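Local structure of probable M18-family aminopeptidase 1 (Thermotoga maritima, 2GLF) at residues 29-34 / 131-136; 329-332 / 338-341; 291-296 / 405-410. The protein probably acts as a zinc-dependent metalloaminopeptidase that removes amino-terminal residues from peptides. All coordinates share one frame; numbering follows the deposited sequence.

Contact 1 of 3, residues 29-34 / 131-136; sequences KAKTER and PLEIHG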
loop_
_atom_site.group_PDB
_atom_site.type_symbol
_atom_site.label_atom_id
_atom_site.label_comp_id
_atom_site.label_asym_id
_atom_site.label_seq_id
_atom_site.Cartn_x
_atom_site.Cartn_y
_atom_site.Cartn_z
ATOM N N LYS A 29 11.353 -36.539 -35.886
ATOM C CA LYS A 29 12.535 -36.141 -36.640
ATOM C C LYS A 29 12.635 -34.625 -36.848
ATOM O O LYS A 29 13.702 -34.113 -37.189
ATOM C CB LYS A 29 12.548 -36.858 -37.998
ATOM C CG LYS A 29 12.431 -38.378 -37.899
ATOM C CD LYS A 29 12.418 -39.051 -39.268
ATOM C CE LYS A 29 13.770 -38.939 -39.965
ATOM N NZ LYS A 29 13.764 -39.519 -41.346
ATOM N N ALA A 30 11.538 -33.910 -36.621
ATOM C CA ALA A 30 11.520 -32.464 -36.814
ATOM C C ALA A 30 11.418 -31.637 -35.521
ATOM O O ALA A 30 10.355 -31.100 -35.201
ATOM C CB ALA A 30 10.373 -32.097 -37.760
ATOM N N LYS A 31 12.523 -31.523 -34.788
ATOM C CA LYS A 31 12.528 -30.752 -33.544
ATOM C C LYS A 31 12.965 -29.315 -33.783
ATOM O O LYS A 31 12.569 -28.400 -33.055
ATOM C CB LYS A 31 13.467 -31.374 -32.509
ATOM C CG LYS A 31 13.005 -32.687 -31.907
ATOM C CD LYS A 31 13.364 -33.859 -32.789
ATOM C CE LYS A 31 13.496 -35.131 -31.966
ATOM N NZ LYS A 31 14.581 -35.024 -30.946
ATOM N N THR A 32 13.790 -29.119 -34.804
ATOM C CA THR A 32 14.287 -27.790 -35.129
ATOM C C THR A 32 13.914 -27.470 -36.565
ATOM O O THR A 32 13.572 -28.376 -37.325
ATOM C CB THR A 32 15.805 -27.734 -34.963
ATOM O OG1 THR A 32 16.428 -28.543 -35.966
ATOM C CG2 THR A 32 16.195 -28.269 -33.593
ATOM N N GLU A 33 13.977 -26.193 -36.941
ATOM C CA GLU A 33 13.609 -25.799 -38.297
ATOM C C GLU A 33 14.569 -26.356 -39.343
ATOM O O GLU A 33 14.161 -26.675 -40.454
ATOM C CB GLU A 33 13.505 -24.268 -38.423
ATOM C CG GLU A 33 14.823 -23.522 -38.426
ATOM C CD GLU A 33 15.491 -23.503 -37.070
ATOM O OE1 GLU A 33 16.638 -23.010 -36.976
ATOM O OE2 GLU A 33 14.869 -23.975 -36.092
ATOM N N ARG A 34 15.843 -26.484 -38.989
ATOM C CA ARG A 34 16.815 -27.026 -39.932
ATOM C C ARG A 34 16.510 -28.504 -40.149
ATOM O O ARG A 34 16.724 -29.040 -41.237
ATOM C CB ARG A 34 18.241 -26.859 -39.399
ATOM C CG ARG A 34 18.573 -25.433 -39.003
ATOM C CD ARG A 34 19.941 -25.335 -38.347
ATOM N NE ARG A 34 20.994 -25.222 -39.342
ATOM C CZ ARG A 34 21.619 -24.090 -39.635
ATOM N NH1 ARG A 34 21.301 -22.971 -39.000
ATOM N NH2 ARG A 34 22.551 -24.077 -40.576
ATOM N N PRO A 131 14.213 -33.323 -19.027
ATOM C CA PRO A 131 15.297 -33.766 -19.914
ATOM C C PRO A 131 15.325 -32.989 -21.230
ATOM O O PRO A 131 14.289 -32.798 -21.868
ATOM C CB PRO A 131 15.006 -35.260 -20.109
ATOM C CG PRO A 131 13.530 -35.343 -19.962
ATOM C CD PRO A 131 13.253 -34.416 -18.791
ATOM N N LEU A 132 16.513 -32.537 -21.624
ATOM C CA LEU A 132 16.673 -31.775 -22.858
ATOM C C LEU A 132 17.605 -32.449 -23.854
ATOM O O LEU A 132 18.436 -33.271 -23.488
ATOM C CB LEU A 132 17.238 -30.371 -22.575
ATOM C CG LEU A 132 16.563 -29.265 -21.754
ATOM C CD1 LEU A 132 15.052 -29.292 -21.937
ATOM C CD2 LEU A 132 16.939 -29.437 -20.312
ATOM N N GLU A 133 17.459 -32.062 -25.120
ATOM C CA GLU A 133 18.285 -32.547 -26.224
ATOM C C GLU A 133 18.979 -31.346 -26.876
ATOM O O GLU A 133 18.384 -30.275 -27.008
ATOM C CB GLU A 133 17.426 -33.226 -27.288
ATOM C CG GLU A 133 16.785 -34.526 -26.882
ATOM C CD GLU A 133 15.966 -35.128 -28.011
ATOM O OE1 GLU A 133 16.506 -35.260 -29.130
ATOM O OE2 GLU A 133 14.787 -35.474 -27.784
ATOM N N ILE A 134 20.232 -31.517 -27.276
ATOM C CA ILE A 134 20.960 -30.444 -27.955
ATOM C C ILE A 134 20.888 -30.722 -29.458
ATOM O O ILE A 134 21.031 -31.860 -29.882
ATOM C CB ILE A 134 22.441 -30.407 -27.536
ATOM C CG1 ILE A 134 22.588 -29.744 -26.178
ATOM C CG2 ILE A 134 23.251 -29.638 -28.543
ATOM C CD1 ILE A 134 24.021 -29.754 -25.684
ATOM N N HIS A 135 20.665 -29.686 -30.257
ATOM C CA HIS A 135 20.579 -29.843 -31.710
ATOM C C HIS A 135 21.072 -28.600 -32.441
ATOM O O HIS A 135 20.759 -27.477 -32.051
ATOM C CB HIS A 135 19.137 -30.118 -32.133
ATOM C CG HIS A 135 18.679 -31.516 -31.859
ATOM N ND1 HIS A 135 19.244 -32.614 -32.468
ATOM C CD2 HIS A 135 17.693 -31.992 -31.064
ATOM C CE1 HIS A 135 18.627 -33.709 -32.061
ATOM N NE2 HIS A 135 17.681 -33.359 -31.209
ATOM N N GLY A 136 21.842 -28.793 -33.504
ATOM C CA GLY A 136 22.323 -27.640 -34.235
ATOM C C GLY A 136 23.509 -27.894 -35.140
ATOM O O GLY A 136 23.669 -28.985 -35.687
#

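Contact 2 of 3, residues 329-332 / 338-341; sequences AAVN and VHDL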
loop_
_atom_site.group_PDB
_atom_site.type_symbol
_atom_site.label_atom_id
_atom_site.label_comp_id
_atom_site.label_asym_id
_atom_site.label_seq_id
_atom_site.Cartn_x
_atom_site.Cartn_y
_atom_site.Cartn_z
ATOM N N ALA A 329 -6.231 -22.087 -30.055
ATOM C CA ALA A 329 -6.312 -22.639 -28.711
ATOM C C ALA A 329 -7.652 -23.294 -28.451
ATOM O O ALA A 329 -8.692 -22.680 -28.644
ATOM C CB ALA A 329 -6.065 -21.538 -27.695
ATOM N N ALA A 330 -7.625 -24.549 -28.025
ATOM C CA ALA A 330 -8.850 -25.278 -27.717
ATOM C C ALA A 330 -9.217 -24.922 -26.276
ATOM O O ALA A 330 -8.380 -24.383 -25.550
ATOM C CB ALA A 330 -8.611 -26.767 -27.850
ATOM N N VAL A 331 -10.446 -25.198 -25.845
ATOM C CA VAL A 331 -10.789 -24.848 -24.471
ATOM C C VAL A 331 -10.140 -25.838 -23.524
ATOM O O VAL A 331 -10.227 -27.052 -23.714
ATOM C CB VAL A 331 -12.321 -24.827 -24.201
ATOM C CG1 VAL A 331 -13.014 -23.871 -25.159
ATOM C CG2 VAL A 331 -12.885 -26.205 -24.330
ATOM N N ASN A 332 -9.459 -25.296 -22.521
ATOM C CA ASN A 332 -8.780 -26.074 -21.496
ATOM C C ASN A 332 -9.731 -25.957 -20.304
ATOM O O ASN A 332 -9.677 -24.990 -19.547
ATOM C CB ASN A 332 -7.433 -25.418 -21.206
ATOM C CG ASN A 332 -6.479 -26.329 -20.493
ATOM O OD1 ASN A 332 -5.282 -26.299 -20.756
ATOM N ND2 ASN A 332 -6.990 -27.134 -19.577
ATOM N N VAL A 338 -11.222 -18.294 -19.970
ATOM C CA VAL A 338 -10.312 -17.489 -20.768
ATOM C C VAL A 338 -10.843 -17.328 -22.211
ATOM O O VAL A 338 -10.311 -16.553 -23.012
ATOM C CB VAL A 338 -8.924 -18.168 -20.756
ATOM C CG1 VAL A 338 -8.707 -18.968 -22.038
ATOM C CG2 VAL A 338 -7.852 -17.142 -20.535
ATOM N N HIS A 339 -11.916 -18.060 -22.509
ATOM C CA HIS A 339 -12.545 -18.081 -23.827
ATOM C C HIS A 339 -13.995 -17.650 -23.824
ATOM O O HIS A 339 -14.631 -17.536 -22.776
ATOM C CB HIS A 339 -12.544 -19.503 -24.396
ATOM C CG HIS A 339 -11.269 -19.909 -25.060
ATOM N ND1 HIS A 339 -10.783 -19.278 -26.184
ATOM C CD2 HIS A 339 -10.402 -20.909 -24.783
ATOM C CE1 HIS A 339 -9.671 -19.872 -26.572
ATOM N NE2 HIS A 339 -9.417 -20.865 -25.739
ATOM N N ASP A 340 -14.499 -17.437 -25.038
ATOM C CA ASP A 340 -15.894 -17.114 -25.288
ATOM C C ASP A 340 -16.349 -18.456 -25.862
ATOM O O ASP A 340 -16.166 -18.723 -27.052
ATOM C CB ASP A 340 -16.025 -16.018 -26.345
ATOM C CG ASP A 340 -17.417 -15.970 -26.978
ATOM O OD1 ASP A 340 -18.336 -16.643 -26.468
ATOM O OD2 ASP A 340 -17.595 -15.253 -27.987
ATOM N N LEU A 341 -16.907 -19.308 -25.002
ATOM C CA LEU A 341 -17.348 -20.633 -25.405
ATOM C C LEU A 341 -18.120 -20.701 -26.717
ATOM O O LEU A 341 -17.985 -21.674 -27.455
ATOM C CB LEU A 341 -18.172 -21.290 -24.291
ATOM C CG LEU A 341 -17.465 -21.827 -23.035
ATOM C CD1 LEU A 341 -16.090 -22.362 -23.383
ATOM C CD2 LEU A 341 -17.335 -20.724 -22.016
#

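Contact 3 of 3, residues 291-296 / 405-410; sequences RFYLKA and KFFAER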
loop_
_atom_site.group_PDB
_atom_site.type_symbol
_atom_site.label_atom_id
_atom_site.label_comp_id
_atom_site.label_asym_id
_atom_site.label_seq_id
_atom_site.Cartn_x
_atom_site.Cartn_y
_atom_site.Cartn_z
ATOM N N ARG A 291 11.215 -11.514 -49.009
ATOM C CA ARG A 291 11.533 -11.539 -50.432
ATOM C C ARG A 291 11.551 -12.942 -51.023
ATOM O O ARG A 291 11.057 -13.158 -52.127
ATOM C CB ARG A 291 12.877 -10.850 -50.693
ATOM C CG ARG A 291 13.099 -10.498 -52.159
ATOM C CD ARG A 291 14.370 -9.693 -52.365
ATOM N NE ARG A 291 14.508 -9.239 -53.748
ATOM C CZ ARG A 291 13.815 -8.238 -54.284
ATOM N NH1 ARG A 291 12.931 -7.570 -53.556
ATOM N NH2 ARG A 291 14.000 -7.909 -55.553
ATOM N N PHE A 292 12.122 -13.887 -50.287
ATOM C CA PHE A 292 12.203 -15.285 -50.717
ATOM C C PHE A 292 10.931 -15.790 -51.415
ATOM O O PHE A 292 10.986 -16.447 -52.464
ATOM C CB PHE A 292 12.492 -16.159 -49.496
ATOM C CG PHE A 292 12.302 -17.624 -49.737
ATOM C CD1 PHE A 292 13.046 -18.285 -50.710
ATOM C CD2 PHE A 292 11.390 -18.349 -48.976
ATOM C CE1 PHE A 292 12.885 -19.656 -50.918
ATOM C CE2 PHE A 292 11.221 -19.715 -49.174
ATOM C CZ PHE A 292 11.970 -20.373 -50.148
ATOM N N TYR A 293 9.790 -15.481 -50.811
ATOM C CA TYR A 293 8.487 -15.877 -51.322
ATOM C C TYR A 293 8.206 -15.345 -52.725
ATOM O O TYR A 293 7.768 -16.088 -53.599
ATOM C CB TYR A 293 7.417 -15.402 -50.344
ATOM C CG TYR A 293 6.004 -15.432 -50.859
ATOM C CD1 TYR A 293 5.478 -16.574 -51.457
ATOM C CD2 TYR A 293 5.169 -14.331 -50.690
ATOM C CE1 TYR A 293 4.143 -16.621 -51.870
ATOM C CE2 TYR A 293 3.841 -14.365 -51.094
ATOM C CZ TYR A 293 3.331 -15.514 -51.681
ATOM O OH TYR A 293 2.004 -15.556 -52.044
ATOM N N LEU A 294 8.443 -14.058 -52.943
ATOM C CA LEU A 294 8.204 -13.486 -54.256
ATOM C C LEU A 294 9.335 -13.838 -55.212
ATOM O O LEU A 294 9.132 -13.944 -56.420
ATOM C CB LEU A 294 8.045 -11.976 -54.148
ATOM C CG LEU A 294 6.810 -11.573 -53.343
ATOM C CD1 LEU A 294 6.563 -10.087 -53.538
ATOM C CD2 LEU A 294 5.583 -12.379 -53.804
ATOM N N LYS A 295 10.531 -14.021 -54.664
ATOM C CA LYS A 295 11.680 -14.387 -55.472
ATOM C C LYS A 295 11.422 -15.774 -56.036
ATOM O O LYS A 295 11.888 -16.108 -57.125
ATOM C CB LYS A 295 12.951 -14.396 -54.624
ATOM C CG LYS A 295 14.148 -15.012 -55.317
ATOM C CD LYS A 295 15.409 -14.792 -54.521
ATOM C CE LYS A 295 16.477 -15.782 -54.921
ATOM N NZ LYS A 295 16.086 -17.177 -54.564
ATOM N N ALA A 296 10.671 -16.575 -55.287
ATOM C CA ALA A 296 10.325 -17.931 -55.706
ATOM C C ALA A 296 9.295 -17.890 -56.820
ATOM O O ALA A 296 9.348 -18.688 -57.752
ATOM C CB ALA A 296 9.772 -18.725 -54.527
ATOM N N LYS A 405 -1.233 -11.921 -42.212
ATOM C CA LYS A 405 -1.145 -10.505 -42.566
ATOM C C LYS A 405 -0.131 -10.193 -43.683
ATOM O O LYS A 405 -0.427 -9.429 -44.606
ATOM C CB LYS A 405 -0.797 -9.674 -41.326
ATOM C CG LYS A 405 0.605 -9.918 -40.797
ATOM C CD LYS A 405 1.002 -8.891 -39.746
ATOM C CE LYS A 405 0.207 -9.048 -38.461
ATOM N NZ LYS A 405 0.701 -8.107 -37.420
ATOM N N PHE A 406 1.057 -10.787 -43.593
ATOM C CA PHE A 406 2.116 -10.554 -44.568
ATOM C C PHE A 406 1.744 -10.910 -45.995
ATOM O O PHE A 406 2.167 -10.240 -46.943
ATOM C CB PHE A 406 3.374 -11.320 -44.168
ATOM C CG PHE A 406 3.857 -10.992 -42.791
ATOM C CD1 PHE A 406 4.029 -9.663 -42.402
ATOM C CD2 PHE A 406 4.122 -12.007 -41.871
ATOM C CE1 PHE A 406 4.454 -9.344 -41.115
ATOM C CE2 PHE A 406 4.550 -11.699 -40.577
ATOM C CZ PHE A 406 4.716 -10.362 -40.198
ATOM N N PHE A 407 0.960 -11.966 -46.159
ATOM C CA PHE A 407 0.559 -12.377 -47.492
ATOM C C PHE A 407 -0.581 -11.515 -48.013
ATOM O O PHE A 407 -0.626 -11.187 -49.203
ATOM C CB PHE A 407 0.192 -13.860 -47.492
ATOM C CG PHE A 407 1.359 -14.748 -47.203
ATOM C CD1 PHE A 407 1.826 -14.896 -45.904
ATOM C CD2 PHE A 407 2.052 -15.362 -48.241
ATOM C CE1 PHE A 407 2.966 -15.637 -45.639
ATOM C CE2 PHE A 407 3.204 -16.109 -47.989
ATOM C CZ PHE A 407 3.660 -16.244 -46.685
ATOM N N ALA A 408 -1.493 -11.137 -47.122
ATOM C CA ALA A 408 -2.609 -10.283 -47.506
ATOM C C ALA A 408 -1.997 -8.931 -47.857
ATOM O O ALA A 408 -2.579 -8.135 -48.595
ATOM C CB ALA A 408 -3.580 -10.141 -46.347
ATOM N N GLU A 409 -0.806 -8.699 -47.312
ATOM C CA GLU A 409 -0.046 -7.473 -47.518
ATOM C C GLU A 409 0.447 -7.453 -48.959
ATOM O O GLU A 409 0.703 -6.389 -49.524
ATOM C CB GLU A 409 1.158 -7.449 -46.568
ATOM C CG GLU A 409 1.392 -6.131 -45.850
ATOM C CD GLU A 409 2.548 -6.203 -44.857
ATOM O OE1 GLU A 409 3.715 -6.296 -45.297
ATOM O OE2 GLU A 409 2.288 -6.171 -43.632
ATOM N N ARG A 410 0.571 -8.640 -49.548
ATOM C CA ARG A 410 1.040 -8.760 -50.923
ATOM C C ARG A 410 -0.066 -8.783 -51.973
ATOM O O ARG A 410 0.174 -9.159 -53.122
ATOM C CB ARG A 410 1.912 -10.001 -51.082
ATOM C CG ARG A 410 3.128 -10.002 -50.184
ATOM C CD ARG A 410 4.130 -11.028 -50.659
ATOM N NE ARG A 410 4.840 -11.642 -49.544
ATOM C CZ ARG A 410 5.609 -10.984 -48.687
ATOM N NH1 ARG A 410 5.777 -9.675 -48.813
ATOM N NH2 ARG A 410 6.194 -11.639 -47.699
HETATM O O HOH W 1 0.446 -13.403 -51.364
#

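Contact 1 of 3, residues 29-34 / 131-136
The flat groups here are the carboxylate of Glu133 and the imidazole of His135, next-but-one neighbours on strand 132-139, and Lys31 reaches both from the turn before helix 33-45. That strand is second from the edge of the six-stranded antiparallel sheet, between 145-150 and 223-229, and is met by the loop leading into the helix. The carboxylate is approached from above its plane by the histidine: NE2 of His135 donates to OE1 of Glu133 over 3.1 Å. The donor stands about 39° out of the carboxylate plane. At the imidazole, NZ of Lys31 comes in obliquely, as does CG2 of Thr32. The charged core is a salt bridge, NZ of Lys31 to OE1 of Glu133 at 2.7 Å, with OE2 of Glu133 at 3.2 Å from the same nitrogen. The lysine and glutamate side chains cross at roughly a right angle, and a bend at chi2 of Lys31 (84°) turns its chain toward the acid. OE1 is therefore gripped twice, by a lysine ammonium and an imidazole N-H, which would probably keep the buried carboxylate ionised and also ease the closeness of Asp152. Across the ring, ND1 of His135 is hydrogen-bonded to ND1 of His149, fixing the imidazole from a second side. Thr32 divides its roles: OG1 caps the first turn of helix 33-45 through the backbone N of Met35, while the methyl turns to the strand. That apolar touch is between CG2 of Thr32 and CB of His135, 3.8 Å apart.

Contact 2 of 3, residues 329-332 / 338-341
His339 and Val331 cross obliquely, whereas Val331 and Leu341 meet at about a right angle, so the valine is the pivot between an imidazole and a leucine. All three belong to the long connection that leaves strand 321-329 of the central mixed sheet and returns as strand 351-354, with 414-421 lying between those two strands; the contact folds the start of that connection against a later part of it. The imidazole residue gives the largest share of the buried surface. Its first torsion, chi1 -83°, sets CG beside the backbone N and points the ring at residues 329-331. There the methyl of Ala329 lies in the ring plane at its edge, CB standing 3.9 Å from NE2 of His339. The carbonyl oxygens come in obliquely, O of Ala329 at 3.5 Å and O of Ala330 at 3.7 Å from NE2 of His339, and neither approach amounts to a hydrogen bond, so packing carries this interface. Backbone bonds from Ala330 to Leu421 and from Val331 to Pro345 hold residues 329-332 in place. Leu165 and Leu168 of a neighbouring subunit pack on Ala329 and His339, respectively, which puts this loop at a subunit interface. The side chain of Ala329 is also about 11 Å from a bound manganese ion. A single methyl of the valine serves both partners: CG1 of Val331 lies 4.0 Å from CD2 of His339 and 3.9 Å from CD1 of Leu341.

Contact 3 of 3, residues 291-296 / 405-410
Tyr293 and Phe407 share a water that joins the phenol of one to the backbone of the other: it lies 2.7 Å from OH of Tyr293, near the plane of the ring, and donates a longer bond of 3.3 Å to O of Phe407. The rings themselves pack obliquely, with planes 58° apart and centroids 4.8 Å apart. CE2 of Phe407 sits 3.6 Å above the centre of one face of the tyrosine ring, while OH of Tyr293 lies at the edge of the phenylalanine. Chi1 of Tyr293, 166°, swings the ring away from its own backbone N and out toward helix 404-408. Arg410 slides past the tyrosine in the opposite direction, with NE at the ring edge and the guanidinium plane turned 47° from the tyrosine ring plane. Its aliphatic part also leans on Leu294, CD2 of Leu294 to CD of Arg410 being 3.7 Å. Replacing Tyr293 by alanine would remove the phenol and ring, and would probably leave the water without one of its mates and open a gap beneath CE2 of Phe407 and beside the Arg410 side chain. Tyr293 and Phe407 touch Leu88 and Val90, respectively, of strand 87-92, which ends at the metal ligand His92. Such packing is that of helices 292-303 and 404-408 laid together against the central mixed sheet of an alpha/beta metallopeptidase fold.

The three contacts lie apart, their centres 28 to 31 Å from one another, and none touches another. Contacts 1 and 2 are buried and contact 3 partly so; contact 1 lies nearest the centre of the chain, about 12 Å away, with contact 3 on the opposite side of it. Contact 1 joins the antiparallel sheet to a helix start through charge. Contacts 2 and 3 are both attached to the central mixed sheet, one in a connection beyond its strand ends and the other among helices laid on it, and both rely chiefly on packing, with a water as the polar addition in contact 3. Contact 2 falls within the chain between the two segments of contact 3.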